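PDB 4K0J: heavy metal cation tricomponent efflux pump ZneA(CzcA-like) from Cupriavidus metallidurans, which probably exports heavy-metal cations across the inner membrane as a zinc/proton antiporter, the RND component of a tripartite efflux pump. Local coordinates for residues Q64-L69 with S91-V96; R109-I114 with P125-L130. All coordinates share one frame; numbering follows the deposited sequence.

Both contacts belong to one β-α-β-β-α-β unit and fasten its two helices to one antiparallel sheet. Interaction 1 sets helix 62-73 against the inner strand 90-97; the chain then runs directly from that strand into helix 103-113, which interaction 2 joins to strand 126-127. Strand 46-52 lies between 90-97 and 126-127 and pairs with both. The two contact centres are about 11 Å apart, and the apolar layers meet where V95 CG2 lies 4.2 Å from L110 CD1. The helical segment of each contact also reaches the second subunit: Q64 and I67 pack on it in interaction 1, R109 and R113 in interaction 2, where E112 adds a salt bridge.

Interaction 1: Q64-L69 with S91-V96; sequences QITIPL and SLITVV
I65 meets S91 at the start of the contact, its CG2 branch lying 4.2 Å from S91 CB, while the longer branch leads away from the strand. T66 carries the polar part. Its OG1 stands anti to the carbonyl carbon (chi1 -52°) and forms a hydrogen bond of 2.8 Å with S91 OG, in which either hydroxyl could be the donor. The same OG1 is hydrogen-bonded to S86 OG of strand 79-87 and, weakly, to V61 O just before the helix, so the hydroxyl of this buried residue is linked to two strands of the sheet and to the residue leading into the helix. The other branch of T66, CG2, turns to the apolar side and sits 4.0 Å from I93 CG1, the two side chains lying alongside and pointing opposite ways. I93 CD1 also lies 3.9 Å from T66 O. One turn later L69 closes the contact: its CB approaches I93 CD1 at 3.8 Å. The end of I93 is extended, with CD1 anti to CA (chi2 177°), and thus reaches between T66 and L69. Helix segment and strand segment run nearly parallel, 22° between their directions, their axes coming within 8.7 Å at the closest. On the sheet, V49 and M82 from the flanking strands touch I93. This is the first helix of a ferredoxin-like β-α-β-β-α-β unit lying on its sheet, as in the porter subdomains of RND pumps.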
ATOM      1  N   GLN C  64     -25.776   5.675 -21.032  1.00 44.04           N
ATOM      2  CA  GLN C  64     -24.692   4.773 -21.361  1.00 45.54           C
ATOM      3  C   GLN C  64     -23.429   5.053 -20.552  1.00 44.50           C
ATOM      4  O   GLN C  64     -22.420   4.366 -20.701  1.00 45.63           O
ATOM      5  CB  GLN C  64     -24.373   4.885 -22.852  1.00 66.07           C
ATOM      6  CG  GLN C  64     -25.539   5.372 -23.705  1.00 64.26           C
ATOM      7  CD  GLN C  64     -25.332   6.775 -24.239  1.00 65.68           C
ATOM      8  OE1 GLN C  64     -24.481   7.523 -23.752  1.00 67.00           O
ATOM      9  NE2 GLN C  64     -26.110   7.136 -25.253  1.00 59.65           N
ATOM     10  N   ILE C  65     -23.475   6.063 -19.697  1.00 53.62           N
ATOM     11  CA  ILE C  65     -22.275   6.460 -18.976  1.00 56.18           C
ATOM     12  C   ILE C  65     -22.362   6.096 -17.501  1.00 53.85           C
ATOM     13  O   ILE C  65     -21.599   5.263 -17.017  1.00 56.49           O
ATOM     14  CB  ILE C  65     -21.994   7.967 -19.135  1.00 55.85           C
ATOM     15  CG1 ILE C  65     -22.107   8.376 -20.601  1.00 39.48           C
ATOM     16  CG2 ILE C  65     -20.615   8.306 -18.617  1.00 38.51           C
ATOM     17  CD1 ILE C  65     -21.099   7.691 -21.481  1.00 40.97           C
ATOM     18  N   THR C  66     -23.301   6.714 -16.793  1.00 51.88           N
ATOM     19  CA  THR C  66     -23.445   6.496 -15.358  1.00 48.17           C
ATOM     20  C   THR C  66     -23.843   5.058 -15.025  1.00 49.07           C
ATOM     21  O   THR C  66     -23.416   4.511 -14.013  1.00 42.77           O
ATOM     22  CB  THR C  66     -24.469   7.470 -14.742  1.00 40.90           C
ATOM     23  OG1 THR C  66     -24.134   8.810 -15.114  1.00 36.75           O
ATOM     24  CG2 THR C  66     -24.470   7.367 -13.233  1.00 38.41           C
ATOM     25  N   ILE C  67     -24.649   4.445 -15.887  1.00 53.71           N
ATOM     26  CA  ILE C  67     -25.160   3.096 -15.631  1.00 63.35           C
ATOM     27  C   ILE C  67     -24.109   1.966 -15.614  1.00 73.99           C
ATOM     28  O   ILE C  67     -24.006   1.245 -14.618  1.00 80.00           O
ATOM     29  CB  ILE C  67     -26.335   2.741 -16.567  1.00 62.44           C
ATOM     30  CG1 ILE C  67     -27.501   3.688 -16.318  1.00 55.93           C
ATOM     31  CG2 ILE C  67     -26.783   1.307 -16.336  1.00 65.99           C
ATOM     32  CD1 ILE C  67     -28.243   3.390 -15.039  1.00 53.44           C
ATOM     33  N   PRO C  68     -23.323   1.804 -16.702  1.00 73.10           N
ATOM     34  CA  PRO C  68     -22.352   0.697 -16.691  1.00 71.98           C
ATOM     35  C   PRO C  68     -21.203   0.937 -15.703  1.00 60.02           C
ATOM     36  O   PRO C  68     -20.654  -0.008 -15.113  1.00 50.70           O
ATOM     37  CB  PRO C  68     -21.825   0.694 -18.126  1.00 76.82           C
ATOM     38  CG  PRO C  68     -21.950   2.110 -18.568  1.00 64.54           C
ATOM     39  CD  PRO C  68     -23.216   2.609 -17.936  1.00 65.53           C
ATOM     40  N   LEU C  69     -20.849   2.210 -15.545  1.00 51.61           N
ATOM     41  CA  LEU C  69     -19.902   2.635 -14.532  1.00 45.76           C
ATOM     42  C   LEU C  69     -20.422   2.240 -13.165  1.00 46.13           C
ATOM     43  O   LEU C  69     -19.676   1.743 -12.341  1.00 55.97           O
ATOM     44  CB  LEU C  69     -19.690   4.144 -14.584  1.00 43.25           C
ATOM     45  CG  LEU C  69     -18.460   4.642 -15.333  1.00 42.69           C
ATOM     46  CD1 LEU C  69     -18.502   4.216 -16.791  1.00 52.16           C
ATOM     47  CD2 LEU C  69     -18.356   6.151 -15.216  1.00 40.32           C
ATOM     48  N   SER C  91     -21.445  13.352 -15.767  1.00 56.01           N
ATOM     49  CA  SER C  91     -21.906  12.298 -14.880  1.00 47.36           C
ATOM     50  C   SER C  91     -20.917  12.192 -13.733  1.00 44.94           C
ATOM     51  O   SER C  91     -19.768  11.800 -13.941  1.00 48.97           O
ATOM     52  CB  SER C  91     -21.926  10.965 -15.610  1.00 45.90           C
ATOM     53  OG  SER C  91     -21.617   9.916 -14.710  1.00 37.80           O
ATOM     54  N   LEU C  92     -21.348  12.553 -12.529  1.00 31.35           N
ATOM     55  CA  LEU C  92     -20.469  12.439 -11.367  1.00 32.93           C
ATOM     56  C   LEU C  92     -20.983  11.399 -10.375  1.00 37.13           C
ATOM     57  O   LEU C  92     -22.130  11.455  -9.923  1.00 37.89           O
ATOM     58  CB  LEU C  92     -20.207  13.798 -10.697  1.00 29.81           C
ATOM     59  CG  LEU C  92     -21.280  14.555  -9.920  1.00 29.08           C
ATOM     60  CD1 LEU C  92     -20.639  15.655  -9.109  1.00 28.02           C
ATOM     61  CD2 LEU C  92     -22.291  15.141 -10.866  1.00 28.59           C
ATOM     62  N   ILE C  93     -20.125  10.437 -10.055  1.00 33.61           N
ATOM     63  CA  ILE C  93     -20.523   9.323  -9.209  1.00 37.64           C
ATOM     64  C   ILE C  93     -19.825   9.383  -7.866  1.00 36.89           C
ATOM     65  O   ILE C  93     -18.602   9.367  -7.803  1.00 45.20           O
ATOM     66  CB  ILE C  93     -20.196   7.980  -9.879  1.00 42.89           C
ATOM     67  CG1 ILE C  93     -21.100   7.756 -11.096  1.00 43.75           C
ATOM     68  CG2 ILE C  93     -20.313   6.844  -8.881  1.00 41.43           C
ATOM     69  CD1 ILE C  93     -20.791   6.493 -11.866  1.00 39.44           C
ATOM     70  N   THR C  94     -20.602   9.462  -6.792  1.00 35.11           N
ATOM     71  CA  THR C  94     -20.038   9.525  -5.451  1.00 43.93           C
ATOM     72  C   THR C  94     -20.007   8.139  -4.815  1.00 44.93           C
ATOM     73  O   THR C  94     -21.004   7.422  -4.839  1.00 38.30           O
ATOM     74  CB  THR C  94     -20.829  10.497  -4.548  1.00 34.34           C
ATOM     75  OG1 THR C  94     -20.675  11.835  -5.034  1.00 38.18           O
ATOM     76  CG2 THR C  94     -20.324  10.437  -3.119  1.00 34.83           C
ATOM     77  N   VAL C  95     -18.854   7.760  -4.264  1.00 47.83           N
ATOM     78  CA  VAL C  95     -18.755   6.515  -3.508  1.00 50.73           C
ATOM     79  C   VAL C  95     -18.216   6.766  -2.113  1.00 46.64           C
ATOM     80  O   VAL C  95     -17.128   7.311  -1.962  1.00 43.79           O
ATOM     81  CB  VAL C  95     -17.844   5.481  -4.192  1.00 54.63           C
ATOM     82  CG1 VAL C  95     -17.566   4.315  -3.246  1.00 54.76           C
ATOM     83  CG2 VAL C  95     -18.480   4.982  -5.472  1.00 66.10           C
ATOM     84  N   VAL C  96     -18.980   6.374  -1.099  1.00 40.93           N
ATOM     85  CA  VAL C  96     -18.495   6.411   0.272  1.00 41.50           C
ATOM     86  C   VAL C  96     -18.250   4.982   0.746  1.00 43.84           C
ATOM     87  O   VAL C  96     -19.026   4.076   0.438  1.00 45.15           O
ATOM     88  CB  VAL C  96     -19.448   7.195   1.211  1.00 40.99           C
ATOM     89  CG1 VAL C  96     -20.722   7.584   0.481  1.00 40.20           C
ATOM     90  CG2 VAL C  96     -19.766   6.402   2.473  1.00 46.68           C
TER

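Interaction 2: R109-I114 with P125-L130; sequences RLQERI and PSLDPL
L110, Q111 and I114, at the end of helix 103-113 and just past it, pass beside P125-L127 with no hydrogen bond between the segments, the CA atoms of Q111 and L127 being 7.2 Å apart and those of I114 and P125 6.9 Å. L127 is the central side chain. Its CD1 meets L110 CD2 at 3.6 Å, the two leucines crossing obliquely, and lies 4.4 Å from I114 CD1. Q111 bends at chi2 (58°), and its amide end lies beside L127. The chain of I114 is extended beyond CG1 (chi2 177°), which carries CD1 to within 3.7 Å of P125 O. In return the proline ring comes up to the residue just past the helix, with P125 CG 3.7 Å from I114 O. On the helix itself R109 and E112 form a salt bridge, and E112 OE1 makes a second one with R107 of the second subunit. L110 and L127 both touch S47 of strand 46-52, so the leucine pair lies where helix 103-113 meets strands 46-52 and 126-127, with L110 and I114 extending the contact to I73 of helix 62-73.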
ATOM      1  N   ARG C 109      -8.584   1.318  -5.739  1.00 48.44           N
ATOM      2  CA  ARG C 109      -9.533   0.305  -6.190  1.00 59.29           C
ATOM      3  C   ARG C 109     -10.524   0.929  -7.169  1.00 58.65           C
ATOM      4  O   ARG C 109     -10.869   0.349  -8.215  1.00 49.56           O
ATOM      5  CB  ARG C 109     -10.289  -0.290  -5.000  1.00 62.95           C
ATOM      6  CG  ARG C 109      -9.412  -0.722  -3.831  1.00 63.06           C
ATOM      7  CD  ARG C 109      -8.661  -2.015  -4.110  1.00 70.08           C
ATOM      8  NE  ARG C 109      -7.475  -1.811  -4.940  1.00 77.70           N
ATOM      9  CZ  ARG C 109      -6.292  -1.419  -4.476  1.00 68.69           C
ATOM     10  NH1 ARG C 109      -5.276  -1.268  -5.310  1.00 70.09           N
ATOM     11  NH2 ARG C 109      -6.123  -1.179  -3.186  1.00 58.34           N
ATOM     12  N   LEU C 110     -10.973   2.123  -6.803  1.00 46.48           N
ATOM     13  CA  LEU C 110     -11.880   2.903  -7.622  1.00 44.98           C
ATOM     14  C   LEU C 110     -11.233   3.133  -8.975  1.00 57.59           C
ATOM     15  O   LEU C 110     -11.797   2.789 -10.008  1.00 45.26           O
ATOM     16  CB  LEU C 110     -12.160   4.242  -6.943  1.00 46.38           C
ATOM     17  CG  LEU C 110     -13.448   4.971  -7.316  1.00 44.67           C
ATOM     18  CD1 LEU C 110     -14.644   4.100  -6.982  1.00 42.77           C
ATOM     19  CD2 LEU C 110     -13.517   6.302  -6.587  1.00 39.56           C
ATOM     20  N   GLN C 111     -10.031   3.701  -8.952  1.00 70.38           N
ATOM     21  CA  GLN C 111      -9.301   4.009 -10.176  1.00 74.11           C
ATOM     22  C   GLN C 111      -9.094   2.773 -11.049  1.00 82.85           C
ATOM     23  O   GLN C 111      -9.154   2.860 -12.276  1.00 90.95           O
ATOM     24  CB  GLN C 111      -7.955   4.654  -9.854  1.00 74.25           C
ATOM     25  CG  GLN C 111      -7.304   5.303 -11.056  1.00 84.53           C
ATOM     26  CD  GLN C 111      -8.189   6.358 -11.685  1.00 94.89           C
ATOM     27  OE1 GLN C 111      -8.809   7.162 -10.987  1.00105.49           O
ATOM     28  NE2 GLN C 111      -8.258   6.358 -13.008  1.00 96.07           N
ATOM     29  N   GLU C 112      -8.856   1.629 -10.414  1.00 76.78           N
ATOM     30  CA  GLU C 112      -8.709   0.374 -11.139  1.00 72.68           C
ATOM     31  C   GLU C 112     -10.001   0.030 -11.861  1.00 68.71           C
ATOM     32  O   GLU C 112      -9.990  -0.277 -13.055  1.00 71.62           O
ATOM     33  CB  GLU C 112      -8.327  -0.764 -10.194  1.00 84.74           C
ATOM     34  CG  GLU C 112      -6.884  -0.738  -9.724  1.00 93.39           C
ATOM     35  CD  GLU C 112      -6.560  -1.877  -8.771  1.00102.81           C
ATOM     36  OE1 GLU C 112      -6.819  -3.048  -9.127  1.00110.77           O
ATOM     37  OE2 GLU C 112      -6.050  -1.598  -7.665  1.00 97.90           O
ATOM     38  N   ARG C 113     -11.116   0.095 -11.139  1.00 65.93           N
ATOM     39  CA  ARG C 113     -12.407  -0.308 -11.700  1.00 65.35           C
ATOM     40  C   ARG C 113     -12.916   0.594 -12.827  1.00 63.61           C
ATOM     41  O   ARG C 113     -13.571   0.120 -13.755  1.00 62.75           O
ATOM     42  CB  ARG C 113     -13.460  -0.430 -10.598  1.00 66.36           C
ATOM     43  CG  ARG C 113     -13.138  -1.492  -9.566  1.00 75.80           C
ATOM     44  CD  ARG C 113     -12.932  -2.844 -10.217  1.00 87.36           C
ATOM     45  NE  ARG C 113     -14.094  -3.250 -11.000  1.00 98.61           N
ATOM     46  CZ  ARG C 113     -15.150  -3.878 -10.495  1.00108.68           C
ATOM     47  NH1 ARG C 113     -15.197  -4.165  -9.201  1.00111.60           N
ATOM     48  NH2 ARG C 113     -16.165  -4.211 -11.281  1.00110.44           N
ATOM     49  N   ILE C 114     -12.616   1.887 -12.753  1.00 67.91           N
ATOM     50  CA  ILE C 114     -13.079   2.831 -13.771  1.00 67.00           C
ATOM     51  C   ILE C 114     -12.236   2.773 -15.045  1.00 73.95           C
ATOM     52  O   ILE C 114     -12.460   3.545 -15.981  1.00 77.48           O
ATOM     53  CB  ILE C 114     -13.106   4.286 -13.254  1.00 58.45           C
ATOM     54  CG1 ILE C 114     -11.689   4.846 -13.126  1.00 70.45           C
ATOM     55  CG2 ILE C 114     -13.820   4.371 -11.927  1.00 50.06           C
ATOM     56  CD1 ILE C 114     -11.649   6.299 -12.702  1.00 76.28           C
ATOM     57  N   PRO C 125     -13.514   9.046 -17.696  1.00 73.49           N
ATOM     58  CA  PRO C 125     -13.794   9.204 -16.261  1.00 80.89           C
ATOM     59  C   PRO C 125     -12.545   9.463 -15.420  1.00 84.52           C
ATOM     60  O   PRO C 125     -11.585   8.695 -15.479  1.00 89.10           O
ATOM     61  CB  PRO C 125     -14.420   7.860 -15.877  1.00 86.43           C
ATOM     62  CG  PRO C 125     -13.847   6.891 -16.850  1.00 84.69           C
ATOM     63  CD  PRO C 125     -13.680   7.649 -18.140  1.00 78.03           C
ATOM     64  N   SER C 126     -12.579  10.534 -14.633  1.00 78.83           N
ATOM     65  CA  SER C 126     -11.437  10.940 -13.820  1.00 61.98           C
ATOM     66  C   SER C 126     -11.740  10.830 -12.324  1.00 62.39           C
ATOM     67  O   SER C 126     -12.864  10.523 -11.934  1.00 69.60           O
ATOM     68  CB  SER C 126     -11.031  12.371 -14.179  1.00 47.09           C
ATOM     69  OG  SER C 126     -10.334  12.996 -13.117  1.00 48.78           O
ATOM     70  N   LEU C 127     -10.736  11.081 -11.489  1.00 54.69           N
ATOM     71  CA  LEU C 127     -10.933  11.054 -10.045  1.00 43.90           C
ATOM     72  C   LEU C 127     -10.832  12.453  -9.449  1.00 39.55           C
ATOM     73  O   LEU C 127      -9.925  13.213  -9.778  1.00 45.11           O
ATOM     74  CB  LEU C 127      -9.918  10.130  -9.384  1.00 37.24           C
ATOM     75  CG  LEU C 127     -10.481   9.273  -8.253  1.00 37.82           C
ATOM     76  CD1 LEU C 127     -11.576   8.381  -8.785  1.00 37.75           C
ATOM     77  CD2 LEU C 127      -9.383   8.437  -7.630  1.00 54.16           C
ATOM     78  N   ASP C 128     -11.774  12.795  -8.578  1.00 38.84           N
ATOM     79  CA  ASP C 128     -11.769  14.095  -7.915  1.00 38.70           C
ATOM     80  C   ASP C 128     -10.589  14.174  -6.941  1.00 30.44           C
ATOM     81  O   ASP C 128     -10.065  13.146  -6.528  1.00 31.64           O
ATOM     82  CB  ASP C 128     -13.100  14.331  -7.186  1.00 43.50           C
ATOM     83  CG  ASP C 128     -13.131  13.712  -5.793  1.00 59.11           C
ATOM     84  OD1 ASP C 128     -13.538  14.410  -4.839  1.00 73.30           O
ATOM     85  OD2 ASP C 128     -12.763  12.527  -5.647  1.00 55.25           O
ATOM     86  N   PRO C 129     -10.155  15.396  -6.591  1.00 29.43           N
ATOM     87  CA  PRO C 129      -9.063  15.591  -5.627  1.00 34.65           C
ATOM     88  C   PRO C 129      -9.306  14.928  -4.269  1.00 35.65           C
ATOM     89  O   PRO C 129     -10.445  14.837  -3.812  1.00 37.41           O
ATOM     90  CB  PRO C 129      -8.994  17.122  -5.478  1.00 33.58           C
ATOM     91  CG  PRO C 129     -10.241  17.653  -6.112  1.00 27.59           C
ATOM     92  CD  PRO C 129     -10.589  16.673  -7.179  1.00 30.95           C
ATOM     93  N   LEU C 130      -8.231  14.470  -3.634  1.00 31.32           N
ATOM     94  CA  LEU C 130      -8.327  13.774  -2.353  1.00 45.86           C
ATOM     95  C   LEU C 130      -8.421  14.755  -1.187  1.00 48.23           C
ATOM     96  O   LEU C 130      -7.415  15.132  -0.574  1.00 39.61           O
ATOM     97  CB  LEU C 130      -7.148  12.816  -2.161  1.00 33.68           C
ATOM     98  CG  LEU C 130      -7.171  11.957  -0.896  1.00 35.03           C
ATOM     99  CD1 LEU C 130      -8.429  11.119  -0.826  1.00 35.68           C
ATOM    100  CD2 LEU C 130      -5.945  11.065  -0.823  1.00 40.18           C
TER